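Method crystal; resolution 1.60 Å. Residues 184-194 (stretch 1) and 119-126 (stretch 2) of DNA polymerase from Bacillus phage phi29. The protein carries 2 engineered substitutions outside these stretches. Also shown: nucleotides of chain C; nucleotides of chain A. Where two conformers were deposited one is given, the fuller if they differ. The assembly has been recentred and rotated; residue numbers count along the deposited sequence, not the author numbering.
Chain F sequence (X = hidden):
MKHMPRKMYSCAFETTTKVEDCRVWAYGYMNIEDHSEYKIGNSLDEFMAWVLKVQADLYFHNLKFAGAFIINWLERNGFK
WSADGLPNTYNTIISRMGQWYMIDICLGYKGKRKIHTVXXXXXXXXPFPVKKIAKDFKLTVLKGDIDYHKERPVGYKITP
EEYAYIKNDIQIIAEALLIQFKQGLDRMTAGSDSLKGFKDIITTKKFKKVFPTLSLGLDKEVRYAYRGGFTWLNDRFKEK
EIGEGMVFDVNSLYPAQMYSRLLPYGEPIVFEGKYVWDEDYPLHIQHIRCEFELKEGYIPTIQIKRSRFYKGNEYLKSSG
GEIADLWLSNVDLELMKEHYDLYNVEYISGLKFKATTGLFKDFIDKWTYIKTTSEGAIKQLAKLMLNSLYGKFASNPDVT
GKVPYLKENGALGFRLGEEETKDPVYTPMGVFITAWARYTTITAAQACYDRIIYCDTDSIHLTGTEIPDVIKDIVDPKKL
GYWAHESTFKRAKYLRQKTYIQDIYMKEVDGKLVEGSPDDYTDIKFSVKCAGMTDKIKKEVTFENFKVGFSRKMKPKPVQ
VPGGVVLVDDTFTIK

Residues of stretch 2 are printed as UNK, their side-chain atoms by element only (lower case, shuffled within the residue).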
ATOM      1  N   GLY F 184       6.122 -12.338 -17.128  1.00 27.03           N
ATOM      2  CA  GLY F 184       5.155 -11.650 -17.987  1.00 28.64           C
ATOM      3  C   GLY F 184       4.570 -10.426 -17.316  1.00 28.22           C
ATOM      4  O   GLY F 184       3.678  -9.781 -17.862  1.00 31.19           O
ATOM      5  N   LEU F 185       5.086 -10.110 -16.138  1.00 28.10           N
ATOM      6  CA  LEU F 185       4.552  -9.027 -15.320  1.00 27.65           C
ATOM      7  C   LEU F 185       5.342  -7.761 -15.612  1.00 28.12           C
ATOM      8  O   LEU F 185       6.213  -7.352 -14.843  1.00 28.29           O
ATOM      9  CB  LEU F 185       4.614  -9.415 -13.831  1.00 28.87           C
ATOM     10  CG  LEU F 185       3.546 -10.346 -13.223  1.00 34.20           C
ATOM     11  CD1 LEU F 185       2.698 -11.118 -14.223  1.00 32.71           C
ATOM     12  CD2 LEU F 185       4.160 -11.279 -12.189  1.00 32.38           C
ATOM     13  N   ASP F 186       5.063  -7.149 -16.759  1.00 31.56           N
ATOM     14  CA  ASP F 186       5.943  -6.073 -17.229  1.00 33.92           C
ATOM     15  C   ASP F 186       5.253  -4.728 -17.431  1.00 37.84           C
ATOM     16  O   ASP F 186       5.797  -3.853 -18.117  1.00 35.47           O
ATOM     17  CB  ASP F 186       6.635  -6.500 -18.516  1.00 36.99           C
ATOM     18  CG  ASP F 186       5.680  -6.792 -19.615  1.00 36.67           C
ATOM     19  OD1 ASP F 186       6.111  -7.407 -20.631  1.00 42.23           O
ATOM     20  OD2 ASP F 186       4.480  -6.451 -19.492  1.00 37.25           O
ATOM     21  N   ARG F 187       4.078  -4.555 -16.839  1.00 31.97           N
ATOM     22  CA  ARG F 187       3.422  -3.238 -16.842  1.00 32.17           C
ATOM     23  C   ARG F 187       4.021  -2.317 -15.789  1.00 32.52           C
ATOM     24  O   ARG F 187       4.928  -2.692 -15.049  1.00 31.96           O
ATOM     25  CB  ARG F 187       1.919  -3.426 -16.683  1.00 29.70           C
ATOM     26  CG  ARG F 187       1.346  -4.128 -17.911  1.00 34.67           C
ATOM     27  CD  ARG F 187      -0.044  -4.533 -17.721  1.00 38.29           C
ATOM     28  NE  ARG F 187      -0.901  -3.357 -17.749  1.00 38.15           N
ATOM     29  CZ  ARG F 187      -1.441  -2.826 -18.844  1.00 42.88           C
ATOM     30  NH1 ARG F 187      -1.266  -3.380 -20.044  1.00 44.03           N
ATOM     31  NH2 ARG F 187      -2.194  -1.737 -18.727  1.00 42.61           N
ATOM     32  N   MET F 188       3.551  -1.076 -15.738  1.00 30.24           N
ATOM     33  CA  MET F 188       4.185  -0.083 -14.911  1.00 32.54           C
ATOM     34  C   MET F 188       4.125  -0.378 -13.419  1.00 29.99           C
ATOM     35  O   MET F 188       5.037   0.005 -12.685  1.00 31.84           O
ATOM     36  CB  MET F 188       3.589   1.303 -15.186  1.00 34.96           C
ATOM     37  CG  MET F 188       4.379   2.426 -14.592  1.00 36.44           C
ATOM     38  SD  MET F 188       3.662   4.047 -14.936  1.00 38.28           S
ATOM     39  CE  MET F 188       3.460   3.873 -16.711  1.00 36.49           C
ATOM     40  N   THR F 189       3.046  -1.020 -12.987  1.00 29.30           N
ATOM     41  CA  THR F 189       2.808  -1.235 -11.565  1.00 28.75           C
ATOM     42  C   THR F 189       2.291  -2.639 -11.291  1.00 25.85           C
ATOM     43  O   THR F 189       1.687  -3.266 -12.173  1.00 27.02           O
ATOM     44  CB  THR F 189       1.742  -0.261 -11.064  1.00 29.26           C
ATOM     45  OG1 THR F 189       0.483  -0.619 -11.609  1.00 30.43           O
ATOM     46  CG2 THR F 189       2.084   1.198 -11.464  1.00 29.22           C
ATOM     47  N   ALA F 190       2.433  -3.076 -10.041  1.00 27.85           N
ATOM     48  CA  ALA F 190       1.850  -4.346  -9.580  1.00 28.51           C
ATOM     49  C   ALA F 190       0.348  -4.408  -9.833  1.00 31.53           C
ATOM     50  O   ALA F 190      -0.178  -5.438 -10.287  1.00 30.12           O
ATOM     51  CB  ALA F 190       2.172  -4.573  -8.100  1.00 30.35           C
ATOM     52  N   GLY F 191      -0.382  -3.320  -9.560  1.00 27.82           N
ATOM     53  CA  GLY F 191      -1.816  -3.335  -9.789  1.00 29.07           C
ATOM     54  C   GLY F 191      -2.184  -3.463 -11.264  1.00 27.03           C
ATOM     55  O   GLY F 191      -3.184  -4.108 -11.610  1.00 28.78           O
ATOM     56  N   SER F 192      -1.418  -2.805 -12.122  1.00 27.85           N
ATOM     57  CA  SER F 192      -1.646  -2.866 -13.555  1.00 28.05           C
ATOM     58  C   SER F 192      -1.421  -4.301 -14.019  1.00 28.43           C
ATOM     59  O   SER F 192      -2.189  -4.805 -14.836  1.00 28.14           O
ATOM     60  CB  SER F 192      -0.718  -1.898 -14.270  1.00 29.62           C
ATOM     61  OG  SER F 192      -1.056  -1.752 -15.625  1.00 35.73           O
ATOM     62  N   ASP F 193      -0.416  -4.964 -13.460  1.00 28.79           N
ATOM     63  CA  ASP F 193      -0.135  -6.372 -13.811  1.00 27.23           C
ATOM     64  C   ASP F 193      -1.321  -7.247 -13.384  1.00 27.47           C
ATOM     65  O   ASP F 193      -1.783  -8.135 -14.144  1.00 28.21           O
ATOM     66  CB  ASP F 193       1.139  -6.908 -13.145  1.00 27.84           C
ATOM     67  CG  ASP F 193       2.411  -6.334 -13.710  1.00 27.45           C
ATOM     68  OD1 ASP F 193       2.483  -6.112 -14.917  1.00 28.91           O
ATOM     69  OD2 ASP F 193       3.378  -6.162 -12.927  1.00 30.57           O
ATOM     70  N   SER F 194      -1.807  -7.013 -12.180  1.00 27.27           N
ATOM     71  CA  SER F 194      -2.928  -7.797 -11.644  0.50 26.98           C
ATOM     72  C   SER F 194      -4.160  -7.649 -12.517  1.00 28.51           C
ATOM     73  O   SER F 194      -4.824  -8.628 -12.872  1.00 28.27           O
ATOM     74  CB  SER F 194      -3.271  -7.393 -10.213  0.50 28.34           C
ATOM     75  OG  SER F 194      -2.368  -7.950  -9.293  0.50 24.64           O
ATOM     76  N   UNK F 119      12.248   7.047 -17.087  1.00 28.79           N
ATOM     77  CA  UNK F 119      12.644   6.648 -15.770  1.00 29.03           C
ATOM     78  C   UNK F 119      11.394   6.306 -14.967  1.00 29.50           C
ATOM     79  O   UNK F 119      10.492   7.146 -14.811  1.00 30.25           O
ATOM     80  c   UNK F 119      14.062   7.252 -13.774  1.00 31.24           C
ATOM     81  c   UNK F 119      13.422   7.778 -15.062  1.00 29.87           C
ATOM     82  c   UNK F 119      14.520   8.321 -15.992  1.00 32.55           C
ATOM     83  c   UNK F 119      15.384   9.433 -15.396  1.00 35.00           C
ATOM     84  N   UNK F 120      11.377   5.087 -14.444  1.00 28.75           N
ATOM     85  CA  UNK F 120      10.266   4.547 -13.684  1.00 30.84           C
ATOM     86  C   UNK F 120      10.623   4.291 -12.216  1.00 31.35           C
ATOM     87  O   UNK F 120      11.795   4.298 -11.828  1.00 31.38           O
ATOM     88  c   UNK F 120       9.283   3.352 -15.711  1.00 30.51           C
ATOM     89  c   UNK F 120       9.437   2.843 -18.049  1.00 35.04           C
ATOM     90  c   UNK F 120       9.961   2.792 -16.781  1.00 32.63           C
ATOM     91  c   UNK F 120       8.055   3.949 -15.958  1.00 31.80           C
ATOM     92  c   UNK F 120       9.842   3.247 -14.311  1.00 31.24           C
ATOM     93  o   UNK F 120       7.736   3.491 -19.578  1.00 35.31           O
ATOM     94  c   UNK F 120       8.229   3.454 -18.282  1.00 34.58           C
ATOM     95  c   UNK F 120       7.533   4.027 -17.237  1.00 33.48           C
ATOM     96  N   UNK F 121       9.597   4.026 -11.416  1.00 30.77           N
ATOM     97  CA  UNK F 121       9.750   3.669 -10.005  1.00 29.37           C
ATOM     98  C   UNK F 121       9.635   2.148  -9.827  1.00 29.54           C
ATOM     99  O   UNK F 121       8.525   1.576  -9.963  1.00 30.71           O
ATOM    100  o   UNK F 121       9.940   3.806  -7.264  1.00 29.00           O
ATOM    101  c   UNK F 121       8.868   4.298  -7.704  1.00 28.53           C
ATOM    102  o   UNK F 121       7.954   4.751  -6.964  1.00 30.77           O
ATOM    103  c   UNK F 121       8.666   4.392  -9.195  1.00 28.64           C
ATOM    104  N   UNK F 122      10.739   1.477  -9.488  1.00 29.89           N
ATOM    105  CA  UNK F 122      10.656   0.039  -9.176  1.00 30.59           C
ATOM    106  C   UNK F 122       9.824  -0.230  -7.910  1.00 29.46           C
ATOM    107  O   UNK F 122       9.323  -1.347  -7.725  1.00 29.76           O
ATOM    108  o   UNK F 122      12.867   0.078  -8.178  1.00 31.08           O
ATOM    109  c   UNK F 122      12.026  -0.618  -9.066  1.00 31.63           C
ATOM    110  N   UNK F 123       9.626   0.779  -7.056  1.00 28.64           N
ATOM    111  CA  UNK F 123       8.743   0.601  -5.881  1.00 29.49           C
ATOM    112  C   UNK F 123       7.289   0.339  -6.287  1.00 28.54           C
ATOM    113  O   UNK F 123       6.512  -0.311  -5.543  1.00 30.13           O
ATOM    114  c   UNK F 123       8.223   2.996  -2.826  1.00 30.04           C
ATOM    115  c   UNK F 123       8.821   1.802  -4.934  1.00 30.08           C
ATOM    116  c   UNK F 123       8.133   1.661  -3.580  1.00 29.78           C
ATOM    117  c   UNK F 123       8.695   0.547  -2.732  1.00 29.82           C
ATOM    118  N   UNK F 124       6.897   0.824  -7.473  1.00 28.74           N
ATOM    119  CA  UNK F 124       5.528   0.595  -7.962  1.00 27.29           C
ATOM    120  C   UNK F 124       5.362  -0.849  -8.456  1.00 27.47           C
ATOM    121  O   UNK F 124       4.252  -1.388  -8.466  1.00 28.92           O
ATOM    122  n   UNK F 124       5.270   5.209  -6.459  1.00 31.56           N
ATOM    123  c   UNK F 124       4.118   4.904  -7.341  1.00 29.96           C
ATOM    124  c   UNK F 124       5.190   1.597  -9.075  1.00 28.57           C
ATOM    125  c   UNK F 124       5.224   3.073  -8.630  1.00 29.67           C
ATOM    126  c   UNK F 124       4.059   3.439  -7.750  1.00 28.64           C
ATOM    127  N   UNK F 125       6.475  -1.435  -8.896  1.00 29.90           N
ATOM    128  CA  UNK F 125       6.533  -2.828  -9.340  1.00 29.60           C
ATOM    129  C   UNK F 125       6.687  -3.815  -8.174  1.00 30.12           C
ATOM    130  O   UNK F 125       6.066  -4.877  -8.167  1.00 28.20           O
ATOM    131  n   UNK F 125       5.600  -4.788 -13.681  1.00 34.28           N
ATOM    132  c   UNK F 125       7.263  -3.123 -12.750  1.00 38.02           C
ATOM    133  c   UNK F 125       7.566  -2.221 -11.591  1.00 34.09           C
ATOM    134  c   UNK F 125       6.041  -3.989 -12.505  1.00 36.90           C
ATOM    135  c   UNK F 125       7.719  -2.977 -10.286  1.00 31.20           C
ATOM    136  N   UNK F 126       7.523  -3.439  -7.211  1.00 29.54           N
ATOM    137  CA  UNK F 126       7.952  -4.256  -6.097  1.00 29.78           C
ATOM    138  C   UNK F 126       7.774  -3.406  -4.831  1.00 28.73           C
ATOM    139  O   UNK F 126       8.702  -2.740  -4.384  1.00 29.45           O
ATOM    140  c   UNK F 126      11.199  -5.494  -7.904  1.00 32.80           C
ATOM    141  c   UNK F 126       9.418  -4.674  -6.309  1.00 32.38           C
ATOM    142  c   UNK F 126       9.154  -6.937  -7.411  1.00 33.54           C
ATOM    143  c   UNK F 126       9.684  -5.513  -7.574  1.00 32.25           C
TER
ATOM    144  P    DC C   4      -1.488   1.942 -10.553  1.00 24.54           P
ATOM    145  OP1  DC C   4      -0.809   1.653  -9.272  1.00 22.99           O
ATOM    146  OP2  DC C   4      -1.449   0.968 -11.685  1.00 22.53           O
ATOM    147  O5'  DC C   4      -3.028   2.274 -10.346  1.00 26.48           O
ATOM    148  C5'  DC C   4      -3.405   3.116  -9.285  1.00 23.52           C
ATOM    149  C4'  DC C   4      -4.602   2.507  -8.577  1.00 22.81           C
ATOM    150  O4'  DC C   4      -4.248   1.234  -7.971  1.00 24.28           O
ATOM    151  C3'  DC C   4      -5.092   3.357  -7.420  1.00 23.52           C
ATOM    152  O3'  DC C   4      -5.964   4.338  -7.916  1.00 24.39           O
ATOM    153  C2'  DC C   4      -5.799   2.339  -6.555  1.00 25.41           C
ATOM    154  C1'  DC C   4      -4.893   1.133  -6.717  1.00 26.94           C
ATOM    155  N1   DC C   4      -3.896   1.025  -5.620  1.00 27.60           N
ATOM    156  C2   DC C   4      -4.361   0.669  -4.341  1.00 28.03           C
ATOM    157  O2   DC C   4      -5.577   0.479  -4.149  1.00 29.91           O
ATOM    158  N3   DC C   4      -3.475   0.552  -3.325  1.00 31.06           N
ATOM    159  C4   DC C   4      -2.179   0.759  -3.550  1.00 31.39           C
ATOM    160  N4   DC C   4      -1.349   0.620  -2.505  1.00 34.40           N
ATOM    161  C5   DC C   4      -1.684   1.114  -4.839  1.00 29.04           C
ATOM    162  C6   DC C   4      -2.560   1.239  -5.840  1.00 27.72           C
ATOM    163  P    DA C   3      -1.272   1.918 -16.291  1.00 26.22           P
ATOM    164  OP1  DA C   3      -0.326   0.791 -16.170  1.00 28.05           O
ATOM    165  OP2  DA C   3      -2.722   1.743 -16.632  1.00 28.28           O
ATOM    166  O5'  DA C   3      -1.218   2.784 -14.952  1.00 25.87           O
ATOM    167  C5'  DA C   3      -0.005   2.858 -14.259  1.00 27.29           C
ATOM    168  C4'  DA C   3      -0.110   3.985 -13.252  1.00 25.33           C
ATOM    169  O4'  DA C   3      -0.261   5.227 -13.966  1.00 27.36           O
ATOM    170  C3'  DA C   3      -1.305   3.924 -12.315  1.00 25.07           C
ATOM    171  O3'  DA C   3      -0.907   3.337 -11.087  1.00 25.21           O
ATOM    172  C2'  DA C   3      -1.669   5.397 -12.087  1.00 26.59           C
ATOM    173  C1'  DA C   3      -1.143   6.133 -13.310  1.00 30.32           C
ATOM    174  N9   DA C   3      -2.090   6.465 -14.377  1.00 30.97           N
ATOM    175  C8   DA C   3      -3.004   5.617 -14.963  1.00 32.62           C
ATOM    176  N7   DA C   3      -3.689   6.160 -15.948  1.00 31.41           N
ATOM    177  C5   DA C   3      -3.182   7.448 -16.018  1.00 31.47           C
ATOM    178  C6   DA C   3      -3.481   8.549 -16.846  1.00 32.32           C
ATOM    179  N6   DA C   3      -4.411   8.511 -17.808  1.00 33.35           N
ATOM    180  N1   DA C   3      -2.782   9.695 -16.652  1.00 34.52           N
ATOM    181  C2   DA C   3      -1.852   9.733 -15.687  1.00 33.63           C
ATOM    182  N3   DA C   3      -1.487   8.763 -14.844  1.00 32.34           N
ATOM    183  C4   DA C   3      -2.190   7.643 -15.067  1.00 31.72           C
ATOM    184  P    DT A   5       7.937   0.776   3.183  1.00 33.85           P
ATOM    185  OP1  DT A   5       7.110  -0.174   2.402  1.00 36.84           O
ATOM    186  OP2  DT A   5       8.315   0.470   4.574  1.00 35.57           O
ATOM    187  O5'  DT A   5       9.287   1.054   2.344  1.00 28.86           O
ATOM    188  C5'  DT A   5       9.251   1.156   0.947  1.00 28.12           C
ATOM    189  C4'  DT A   5      10.085   2.324   0.506  1.00 27.19           C
ATOM    190  O4'  DT A   5       9.413   3.519   0.919  1.00 30.93           O
ATOM    191  C3'  DT A   5      11.464   2.421   1.129  1.00 25.16           C
ATOM    192  O3'  DT A   5      12.368   1.741   0.303  1.00 23.90           O
ATOM    193  C2'  DT A   5      11.749   3.914   1.159  1.00 28.38           C
ATOM    194  C1'  DT A   5      10.364   4.531   1.143  1.00 31.60           C
ATOM    195  N1   DT A   5       9.950   5.151   2.405  1.00 32.67           N
ATOM    196  C2   DT A   5       9.562   6.458   2.361  1.00 31.74           C
ATOM    197  O2   DT A   5       9.584   7.133   1.335  1.00 34.54           O
ATOM    198  N3   DT A   5       9.191   6.955   3.573  1.00 36.53           N
ATOM    199  C4   DT A   5       9.138   6.274   4.778  1.00 35.09           C
ATOM    200  O4   DT A   5       8.783   6.838   5.805  1.00 39.17           O
ATOM    201  C5   DT A   5       9.544   4.897   4.750  1.00 36.87           C
ATOM    202  C7   DT A   5       9.537   4.072   5.997  1.00 35.83           C
ATOM    203  C6   DT A   5       9.932   4.393   3.570  1.00 34.81           C
HETATM  204  O   HOH W   1       7.355   1.210 -12.744  1.00 22.41           O

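Position 119 carries four carbons that fork at the first, one arm two carbons long. Branching at CB with unequal arms means isoleucine, and Ile119 lies out of reach of stretch 1, its strand leading in from elsewhere.

Position 120 has one carbon followed by a six-carbon ring bearing one oxygen. Its CB points toward stretch 1, where the end of Met188 reaches the ring. This is Tyr120, with Met188 CE to Tyr120 CE2 at 4.1 Å.

At position 121 two carbons end in two oxygens, a short carboxylate, and it makes no direct contact with stretch 1, so Asp121, whose job is local. As N-cap of the weakly bonded helix that follows, its OD1 accepts from the backbone N of position 123 at 3.1 Å. A water lies 3.0 Å from Asp121 O and 2.6 Å from Met188 O, within hydrogen-bonding reach of both stretches.

Position 122, one carbon and one oxygen, points away from stretch 1 and is Ser122. Position 123 has four carbons forked at the second, hence Leu123; Leu123 is out of reach, and its CD1 packs instead at 3.8 Å from C5' of DT5 in chain A.

Position 124 shows four carbons in a row ending in nitrogen. Its CB rests 3.9 Å from Thr189 CG2, and its backbone O lies 2.9 Å from Ala190 N. This is Lys124. The chain leads away from stretch 1 and closes a salt bridge with Asp121 of its own stretch, Lys124 NZ to Asp121 OD2 at 2.8 Å. Its carbonyl crosses the gap, accepting from Ala190 N at a nearly straight 167°.

Position 125 repeats the same atoms, four carbons in a row ending in a nitrogen, but here the end comes nearer to stretch 1: that nitrogen lies 2.6 Å from Arg187 O, 2.9 Å from Leu185 O and 2.7 Å from Asp193 OD2. This is Lys125, and its NZ donates to all three, the last as a salt bridge.

Position 126, four carbons forked at the second, points away and makes no contact; it is Leu126.

The rule is one lysine in a socket of three acceptors. Two loop carbonyls and a carboxylate receive the buried ammonium, and Asp193 serves twice, since OD1 also takes Arg187 N at 2.9 Å and so ties the loop to the helix. Beside this socket the Ala190 backbone bond joins the main chains, and Met188 against Tyr120 adds an apolar contact. Thr189 OG1 caps the helix through Ser192 N at 2.9 Å and donates to OP2 of DC4 in chain C at 2.5 Å, so the braced turn also holds DNA.

Stretch 2 (119-126) IYDSLKKL
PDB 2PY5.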